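PDB 4H7N: aldehyde dehydrogenase from Anabaena variabilis, which probably oxidises aldehydes to carboxylic acids with NAD+ as the electron acceptor. Local coordinates for residues 28-33 / 200-205; 41-46 / 179-184; 149-152 / 156-159; 460-463 / 467-470. One frame throughout, in Å; residues are numbered along the deposited sequence.

Interaction 1 (28-33 / 200-205)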
# COMPACT_ATOMS: atom_id res chain seq x y z
N ARG A 28 -0.99 -10.33 -27.35
CA ARG A 28 -0.16 -11.55 -27.47
C ARG A 28 1.37 -11.26 -27.45
O ARG A 28 2.14 -11.89 -26.72
CB ARG A 28 -0.56 -12.31 -28.75
CG ARG A 28 -0.37 -13.81 -28.71
CD ARG A 28 -1.21 -14.51 -29.78
NE ARG A 28 -1.17 -15.97 -29.65
CZ ARG A 28 -0.17 -16.76 -30.06
NH1 ARG A 28 0.92 -16.26 -30.65
NH2 ARG A 28 -0.25 -18.08 -29.88
N LEU A 29 1.80 -10.29 -28.21
CA LEU A 29 3.19 -9.84 -28.17
C LEU A 29 3.61 -9.17 -26.85
O LEU A 29 4.74 -9.31 -26.40
CB LEU A 29 3.44 -8.85 -29.30
CG LEU A 29 4.83 -8.21 -29.36
CD1 LEU A 29 5.85 -9.33 -29.41
CD2 LEU A 29 4.95 -7.30 -30.58
N LEU A 30 2.73 -8.36 -26.27
CA LEU A 30 3.05 -7.75 -25.01
C LEU A 30 3.30 -8.81 -23.92
O LEU A 30 4.27 -8.74 -23.15
CB LEU A 30 1.93 -6.81 -24.61
CG LEU A 30 2.24 -6.03 -23.35
CD1 LEU A 30 3.57 -5.29 -23.43
CD2 LEU A 30 1.09 -5.07 -23.15
N ALA A 31 2.45 -9.83 -23.90
CA ALA A 31 2.56 -10.93 -22.93
C ALA A 31 3.89 -11.68 -23.08
O ALA A 31 4.52 -12.10 -22.12
CB ALA A 31 1.40 -11.91 -23.14
N GLN A 32 4.27 -11.87 -24.31
CA GLN A 32 5.54 -12.47 -24.65
C GLN A 32 6.70 -11.67 -24.11
O GLN A 32 7.58 -12.24 -23.50
CB GLN A 32 5.62 -12.60 -26.17
CG GLN A 32 6.82 -13.28 -26.80
CD GLN A 32 6.66 -13.32 -28.33
OE1 GLN A 32 5.66 -13.84 -28.83
NE2 GLN A 32 7.62 -12.72 -29.06
N GLN A 33 6.70 -10.35 -24.29
CA GLN A 33 7.81 -9.53 -23.77
C GLN A 33 7.86 -9.49 -22.24
O GLN A 33 8.94 -9.45 -21.66
CB GLN A 33 7.73 -8.10 -24.28
CG GLN A 33 7.78 -7.98 -25.79
CD GLN A 33 7.67 -6.54 -26.20
OE1 GLN A 33 6.62 -6.10 -26.69
NE2 GLN A 33 8.73 -5.78 -25.96
N ILE A 200 -1.27 -3.92 -17.47
CA ILE A 200 -1.70 -4.21 -16.10
C ILE A 200 -2.08 -5.68 -15.92
O ILE A 200 -1.90 -6.26 -14.81
CB ILE A 200 -2.86 -3.28 -15.69
CG1 ILE A 200 -2.36 -1.83 -15.63
CG2 ILE A 200 -3.49 -3.71 -14.38
CD1 ILE A 200 -3.48 -0.80 -15.59
N ASN A 201 -2.58 -6.32 -16.98
CA ASN A 201 -2.82 -7.77 -16.92
C ASN A 201 -1.62 -8.67 -16.77
O ASN A 201 -1.83 -9.80 -16.43
CB ASN A 201 -3.65 -8.28 -18.05
CG ASN A 201 -4.99 -7.63 -18.10
OD1 ASN A 201 -5.58 -7.31 -17.08
ND2 ASN A 201 -5.44 -7.33 -19.31
N TYR A 202 -0.40 -8.18 -16.98
CA TYR A 202 0.78 -9.05 -17.02
C TYR A 202 1.82 -8.86 -15.89
O TYR A 202 2.73 -9.69 -15.74
CB TYR A 202 1.50 -8.90 -18.38
CG TYR A 202 0.56 -9.15 -19.53
CD1 TYR A 202 -0.12 -10.37 -19.66
CD2 TYR A 202 0.27 -8.15 -20.43
CE1 TYR A 202 -1.04 -10.58 -20.69
CE2 TYR A 202 -0.64 -8.35 -21.47
CZ TYR A 202 -1.30 -9.56 -21.59
OH TYR A 202 -2.19 -9.74 -22.63
N VAL A 203 1.67 -7.80 -15.11
CA VAL A 203 2.66 -7.41 -14.12
C VAL A 203 2.21 -7.77 -12.71
O VAL A 203 1.06 -8.17 -12.49
CB VAL A 203 2.99 -5.92 -14.26
CG1 VAL A 203 3.53 -5.63 -15.69
CG2 VAL A 203 1.85 -5.01 -13.96
N ASP A 204 3.13 -7.64 -11.77
CA ASP A 204 2.91 -7.96 -10.36
C ASP A 204 2.63 -6.71 -9.52
O ASP A 204 2.27 -6.80 -8.35
CB ASP A 204 4.16 -8.64 -9.80
CG ASP A 204 4.49 -9.93 -10.54
OD1 ASP A 204 3.58 -10.67 -10.92
OD2 ASP A 204 5.68 -10.18 -10.86
N PHE A 205 2.82 -5.55 -10.12
CA PHE A 205 2.82 -4.26 -9.44
C PHE A 205 2.67 -3.19 -10.57
O PHE A 205 3.40 -3.25 -11.58
CB PHE A 205 4.14 -4.07 -8.67
CG PHE A 205 4.16 -2.89 -7.70
CD1 PHE A 205 4.06 -1.59 -8.16
CD2 PHE A 205 4.32 -3.10 -6.36
CE1 PHE A 205 4.04 -0.53 -7.28
CE2 PHE A 205 4.34 -2.04 -5.45
CZ PHE A 205 4.17 -0.75 -5.93

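Interaction 2 (41-46 / 179-184)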
# COMPACT_ATOMS: atom_id res chain seq x y z
N GLN A 41 14.72 -11.89 -14.90
CA GLN A 41 14.66 -11.29 -13.58
C GLN A 41 15.37 -12.08 -12.49
O GLN A 41 15.92 -11.49 -11.58
CB GLN A 41 13.19 -11.04 -13.19
CG GLN A 41 13.01 -10.26 -11.91
CD GLN A 41 12.99 -11.12 -10.69
OE1 GLN A 41 12.60 -12.27 -10.77
NE2 GLN A 41 13.42 -10.58 -9.55
N SER A 42 15.37 -13.40 -12.57
CA SER A 42 16.06 -14.23 -11.57
C SER A 42 17.54 -13.91 -11.49
O SER A 42 18.05 -13.70 -10.40
CB SER A 42 15.89 -15.70 -11.89
OG SER A 42 14.49 -16.00 -11.96
N ARG A 43 18.21 -13.87 -12.63
CA ARG A 43 19.62 -13.53 -12.66
C ARG A 43 19.85 -12.10 -12.16
O ARG A 43 20.77 -11.87 -11.40
CB ARG A 43 20.17 -13.64 -14.08
CG ARG A 43 21.66 -13.43 -14.15
CD ARG A 43 22.17 -13.23 -15.57
NE ARG A 43 23.55 -12.81 -15.40
CZ ARG A 43 24.56 -13.64 -15.17
NH1 ARG A 43 24.38 -14.95 -15.16
NH2 ARG A 43 25.77 -13.15 -14.97
N TRP A 44 19.01 -11.16 -12.59
CA TRP A 44 19.07 -9.77 -12.06
C TRP A 44 18.96 -9.69 -10.50
O TRP A 44 19.76 -9.02 -9.83
CB TRP A 44 18.03 -8.92 -12.78
CG TRP A 44 17.94 -7.54 -12.45
CD1 TRP A 44 16.86 -6.93 -11.87
CD2 TRP A 44 18.91 -6.51 -12.68
NE1 TRP A 44 17.10 -5.60 -11.73
CE2 TRP A 44 18.33 -5.30 -12.23
CE3 TRP A 44 20.18 -6.49 -13.24
CZ2 TRP A 44 19.01 -4.11 -12.24
CZ3 TRP A 44 20.84 -5.27 -13.30
CH2 TRP A 44 20.25 -4.11 -12.78
N GLN A 45 18.03 -10.44 -9.93
CA GLN A 45 17.88 -10.49 -8.48
C GLN A 45 19.14 -11.14 -7.84
O GLN A 45 19.73 -10.62 -6.87
CB GLN A 45 16.58 -11.23 -8.12
CG GLN A 45 16.32 -11.47 -6.62
CD GLN A 45 15.02 -12.27 -6.35
OE1 GLN A 45 14.05 -12.26 -7.13
NE2 GLN A 45 15.02 -12.96 -5.25
N GLU A 46 19.63 -12.22 -8.44
CA GLU A 46 20.79 -12.96 -7.91
C GLU A 46 22.10 -12.21 -8.08
O GLU A 46 23.04 -12.48 -7.37
CB GLU A 46 20.92 -14.35 -8.56
CG GLU A 46 19.77 -15.26 -8.14
CD GLU A 46 19.58 -16.50 -9.03
OE1 GLU A 46 20.19 -16.59 -10.13
OE2 GLU A 46 18.78 -17.38 -8.64
N VAL A 179 24.50 -2.64 -22.36
CA VAL A 179 24.64 -3.10 -20.98
C VAL A 179 23.95 -4.45 -20.82
O VAL A 179 22.74 -4.52 -20.60
CB VAL A 179 23.99 -2.10 -20.02
CG1 VAL A 179 24.13 -2.60 -18.60
CG2 VAL A 179 24.63 -0.73 -20.18
N PRO A 180 24.72 -5.53 -20.90
CA PRO A 180 24.02 -6.80 -21.14
C PRO A 180 23.18 -7.28 -19.95
O PRO A 180 22.12 -7.85 -20.15
CB PRO A 180 25.16 -7.76 -21.51
CG PRO A 180 26.38 -7.13 -20.91
CD PRO A 180 26.18 -5.65 -21.02
N GLU A 181 23.57 -6.95 -18.73
CA GLU A 181 22.77 -7.40 -17.59
C GLU A 181 21.44 -6.64 -17.38
O GLU A 181 20.59 -7.10 -16.66
CB GLU A 181 23.61 -7.33 -16.33
CG GLU A 181 24.87 -8.20 -16.41
CD GLU A 181 24.63 -9.68 -16.11
OE1 GLU A 181 23.45 -10.16 -16.04
OE2 GLU A 181 25.65 -10.40 -15.91
N LEU A 182 21.23 -5.52 -18.04
CA LEU A 182 20.04 -4.72 -17.82
C LEU A 182 19.06 -4.83 -18.95
O LEU A 182 17.86 -4.59 -18.77
CB LEU A 182 20.44 -3.28 -17.65
CG LEU A 182 19.47 -2.23 -17.15
CD1 LEU A 182 18.96 -2.56 -15.76
CD2 LEU A 182 20.19 -0.90 -17.13
N ARG A 183 19.55 -5.20 -20.13
CA ARG A 183 18.80 -4.98 -21.33
C ARG A 183 17.67 -5.98 -21.48
O ARG A 183 16.76 -5.73 -22.22
CB ARG A 183 19.71 -5.05 -22.59
CG ARG A 183 20.42 -6.38 -22.78
CD ARG A 183 21.05 -6.53 -24.18
NE ARG A 183 20.03 -6.35 -25.22
CZ ARG A 183 20.26 -6.40 -26.53
NH1 ARG A 183 21.49 -6.64 -27.00
NH2 ARG A 183 19.25 -6.21 -27.36
N ASP A 184 17.70 -7.08 -20.76
CA ASP A 184 16.52 -7.95 -20.76
C ASP A 184 15.60 -7.79 -19.54
O ASP A 184 14.56 -8.43 -19.48
CB ASP A 184 16.95 -9.38 -20.91
CG ASP A 184 17.63 -9.62 -22.26
OD1 ASP A 184 17.09 -9.21 -23.31
OD2 ASP A 184 18.71 -10.20 -22.24

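Interaction 3 (149-152 / 156-159)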
# COMPACT_ATOMS: atom_id res chain seq x y z
N PRO A 149 14.35 3.00 -8.72
CA PRO A 149 14.40 2.23 -7.47
C PRO A 149 13.87 0.81 -7.62
O PRO A 149 14.40 -0.12 -7.03
CB PRO A 149 13.54 3.07 -6.49
CG PRO A 149 12.78 4.07 -7.32
CD PRO A 149 13.60 4.24 -8.58
N ALA A 150 12.86 0.61 -8.46
CA ALA A 150 12.39 -0.75 -8.67
C ALA A 150 13.50 -1.65 -9.25
O ALA A 150 13.65 -2.80 -8.81
CB ALA A 150 11.20 -0.75 -9.58
N LEU A 151 14.29 -1.14 -10.21
CA LEU A 151 15.36 -1.93 -10.75
C LEU A 151 16.39 -2.28 -9.68
O LEU A 151 16.85 -3.40 -9.64
CB LEU A 151 16.09 -1.23 -11.91
CG LEU A 151 15.25 -1.19 -13.20
CD1 LEU A 151 15.85 -0.19 -14.17
CD2 LEU A 151 15.21 -2.53 -13.88
N LEU A 152 16.75 -1.32 -8.84
CA LEU A 152 17.75 -1.56 -7.83
C LEU A 152 17.27 -2.54 -6.77
O LEU A 152 18.07 -3.24 -6.14
CB LEU A 152 18.19 -0.23 -7.21
CG LEU A 152 19.09 0.56 -8.18
CD1 LEU A 152 19.24 2.03 -7.81
CD2 LEU A 152 20.48 -0.06 -8.29
N ALA A 156 12.41 -6.60 -12.47
CA ALA A 156 12.33 -6.18 -13.86
C ALA A 156 11.17 -5.19 -14.03
O ALA A 156 10.19 -5.17 -13.23
CB ALA A 156 12.14 -7.38 -14.77
N VAL A 157 11.33 -4.28 -15.00
CA VAL A 157 10.39 -3.19 -15.13
C VAL A 157 10.03 -3.04 -16.61
O VAL A 157 10.93 -2.99 -17.47
CB VAL A 157 10.99 -1.87 -14.63
CG1 VAL A 157 9.95 -0.77 -14.72
CG2 VAL A 157 11.55 -1.99 -13.22
N VAL A 158 8.72 -3.01 -16.89
CA VAL A 158 8.20 -2.63 -18.23
C VAL A 158 7.66 -1.21 -18.18
O VAL A 158 6.78 -0.90 -17.40
CB VAL A 158 7.07 -3.57 -18.70
CG1 VAL A 158 6.65 -3.21 -20.11
CG2 VAL A 158 7.57 -4.97 -18.75
N VAL A 159 8.23 -0.33 -18.97
CA VAL A 159 7.88 1.04 -18.97
C VAL A 159 7.12 1.40 -20.24
O VAL A 159 7.63 1.16 -21.34
CB VAL A 159 9.17 1.94 -18.91
CG1 VAL A 159 8.84 3.44 -18.92
CG2 VAL A 159 9.99 1.58 -17.70

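Interaction 4 (460-463 / 467-470)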
# COMPACT_ATOMS: atom_id res chain seq x y z
N LEU A 460 11.52 -17.11 11.51
CA LEU A 460 11.55 -17.34 12.93
C LEU A 460 12.13 -18.71 13.20
O LEU A 460 11.58 -19.72 12.80
CB LEU A 460 10.15 -17.24 13.52
CG LEU A 460 9.57 -15.83 13.45
CD1 LEU A 460 8.06 -15.79 13.63
CD2 LEU A 460 10.26 -14.95 14.50
N ILE A 461 13.24 -18.72 13.94
CA ILE A 461 14.11 -19.87 14.04
C ILE A 461 14.17 -20.43 15.44
O ILE A 461 14.59 -19.76 16.37
CB ILE A 461 15.52 -19.49 13.60
CG1 ILE A 461 15.48 -18.94 12.18
CG2 ILE A 461 16.44 -20.70 13.69
CD1 ILE A 461 16.67 -18.13 11.75
N LYS A 462 13.78 -21.69 15.57
CA LYS A 462 13.87 -22.38 16.83
C LYS A 462 15.32 -22.87 17.00
O LYS A 462 15.78 -23.72 16.27
CB LYS A 462 12.88 -23.53 16.89
CG LYS A 462 12.91 -24.26 18.23
CD LYS A 462 11.99 -25.46 18.19
CE LYS A 462 12.16 -26.35 19.41
NZ LYS A 462 11.88 -25.60 20.67
N THR A 463 16.03 -22.29 17.96
CA THR A 463 17.43 -22.64 18.19
C THR A 463 17.68 -23.73 19.28
O THR A 463 18.82 -24.09 19.51
CB THR A 463 18.23 -21.40 18.64
OG1 THR A 463 17.69 -20.94 19.88
CG2 THR A 463 18.13 -20.27 17.60
N SER A 467 10.77 -29.33 23.60
CA SER A 467 9.44 -28.94 23.20
C SER A 467 9.15 -27.47 23.45
O SER A 467 9.59 -26.91 24.45
CB SER A 467 8.40 -29.74 24.00
OG SER A 467 8.49 -31.08 23.63
N ASP A 468 8.44 -26.85 22.51
CA ASP A 468 7.86 -25.55 22.76
C ASP A 468 6.80 -25.74 23.83
O ASP A 468 6.03 -26.72 23.79
CB ASP A 468 7.21 -24.99 21.49
CG ASP A 468 8.22 -24.49 20.45
OD1 ASP A 468 9.42 -24.41 20.74
OD2 ASP A 468 7.77 -24.11 19.33
N PRO A 469 6.73 -24.81 24.80
CA PRO A 469 5.78 -25.02 25.89
C PRO A 469 4.32 -25.04 25.47
O PRO A 469 3.51 -25.60 26.18
CB PRO A 469 6.05 -23.84 26.86
CG PRO A 469 6.94 -22.88 26.14
CD PRO A 469 7.54 -23.59 24.95
N TRP A 470 3.99 -24.44 24.33
CA TRP A 470 2.61 -24.37 23.85
C TRP A 470 2.14 -25.60 23.06
O TRP A 470 0.95 -25.73 22.80
CB TRP A 470 2.39 -23.11 23.02
CG TRP A 470 3.43 -22.84 21.98
CD1 TRP A 470 3.44 -23.28 20.70
CD2 TRP A 470 4.63 -22.07 22.14
NE1 TRP A 470 4.56 -22.85 20.04
CE2 TRP A 470 5.30 -22.07 20.89
CE3 TRP A 470 5.20 -21.37 23.22
CZ2 TRP A 470 6.52 -21.40 20.68
CZ3 TRP A 470 6.42 -20.72 23.02
CH2 TRP A 470 7.07 -20.74 21.75

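Interaction 1 (28-33 / 200-205)
Y202 lays its ring against the helix 27-46 at L30 and A31. Taking the loop in order, N201 comes first: its CB sits over the centre of the Y202 ring, 4.2 Å above the plane, on the face turned from the helix. Y202 follows, with CG anti to the carbonyl carbon (chi1 -55°), a turn that carries the ring out to the helix. The opposite face receives the methyl of A31 in a CH-pi contact, CB standing 4.0 Å from the ring centroid and 24° off the normal. It is displaced toward the rim, nearest CE1 of Y202 at 3.7 Å. L30 comes to the ring's other flank: its CD2 lies near the ring plane at the edge, 4.1 Å from CE2 of Y202. This loop joins helix 193-200 to strand 205-209 in the Rossmann-like part of the aldehyde dehydrogenase fold, so the tyrosine sets helix 27-46 against the loop that leads from helix to strand. P27 and C34 of the same helix also touch Y202, while its backbone O accepts a hydrogen bond from R38. Two residues on, D204 forms a salt bridge with R38 through OD2.

Interaction 2 (41-46 / 179-184)
R43 reaches out from the last turns of helix 27-46 and takes hold of E181 side-on, one nitrogen to each carboxylate oxygen. The arginine starts with CG anti to its own N (chi1 -174°) and stays extended as far as NE, whereas the glutamate folds at chi2 (-81°), bringing its carboxylate round to meet the guanidinium. NE of R43 donates to OE1 of E181 at 2.7 Å and NH2 of R43 to OE2 of E181 at 2.9 Å, both on syn lone pairs. With the two planes only 13° apart, the pair forms a nearly flat bidentate salt bridge. Next to it, W44 brings the six-membered ring of its indole to the loop obliquely: CE3 comes within 3.5 Å of the backbone O of E181, and CH2 packs 3.6 Å from CD1 of L182. The indole and the leucine run alongside each other from their backbones, and T55 of helix 48-64 touches both. A glutamine in place of E181 would probably leave the R43 guanidinium without its charged mate and weaken the two-point grip. The contact thus pins the loop between helix 169-176 and strand 186-188 by complementary charge at the exposed arginine and by apolar packing at the buried tryptophan.

Interaction 3 (149-152 / 156-159)
A150 and L151, neighbours on helix 147-153, close on a single methyl of the strand that follows, CG2 of V157. A150 is first along the helix. Its CB points at the strand and meets CG2 of V157 at 3.9 Å, a plain methyl-to-methyl contact whose alanine is touched by F453 as well. L151 comes next and brings its branch end across to the same methyl: CD2 stands 3.8 Å from CG2 of V157, and CG of the leucine is just as near. CG of L151 lies anti to its carbonyl carbon (chi1 -73°), which swings the isobutyl group round to the strand although its CB does not aim there. The valine answers with CG1 anti to the backbone N (chi1 -177°), leaving CG2 beside that N and in line for both helix residues. The connection is tight, with two residues between the end of helix 147-153 and strand 156-161, and it completes the beta-alpha-beta crossover from strand 118-134. Strand 156-161 lies between strands 118-134 and 186-188, parallel to both, in the sheet of the Rossmann-like domain, and V157 also touches V132 of the former. All three residues are buried and the contact between them is wholly apolar: its hold comes from removing methyl groups from water and from close fit, with neither charge nor hydrogen bonding to set its direction.

Interaction 4 (460-463 / 467-470)
A buried salt bridge between K462 and D468 closes the C-terminal turn, where the chain leaves strand 454-462 and turns. NZ of K462 lies 2.7 Å from OD1 of D468 in a charged hydrogen bond, and also donates to OD1 of N464 and to the backbone O of T466 within the turn itself. It approaches the aspartate on the syn side of that oxygen, though 33° out of the carboxylate plane. The lysine is extended as far as CE and bends at its last torsion (chi4 59°), turning NZ to the aspartate; the two side chains come from opposing directions and overlap at their ends. Strand 454-462 pairs antiparallel with strand 118-134 and, at L460 and I461, lies parallel to a strand of the second subunit, which carries the sheet into that subunit, an arrangement known from the oligomerisation arm of this family. A methionine in place of K462 would probably leave D468 without its countercharge, close to D420 of the second subunit, and deprive the T466 carbonyl of a donor. The CB of D468 sits over one face of the W470 indole, toward the rim and 3.5 Å from its plane, and that indole meets the ring of W256 of the second subunit.

Interactions 1 and 2 both bind helix 27-46 to loops of the Rossmann-like domain, about 18 Å apart between centres. Both are partly buried, yet the first relies on an aromatic face and edge while the second adds a salt bridge to apolar packing. Interaction 3 is the core member, wholly aliphatic; it touches interaction 2, where NE1 of W44 makes a weak hydrogen bond to O of L151, and lies nested along the chain within the spans closed by interactions 1 and 2. Interaction 4 stands some 39 Å from interactions 2 and 3, centre to centre. Although buried, it depends on charge and sits beside the second subunit; its strand belongs to the same sheet as 156-159.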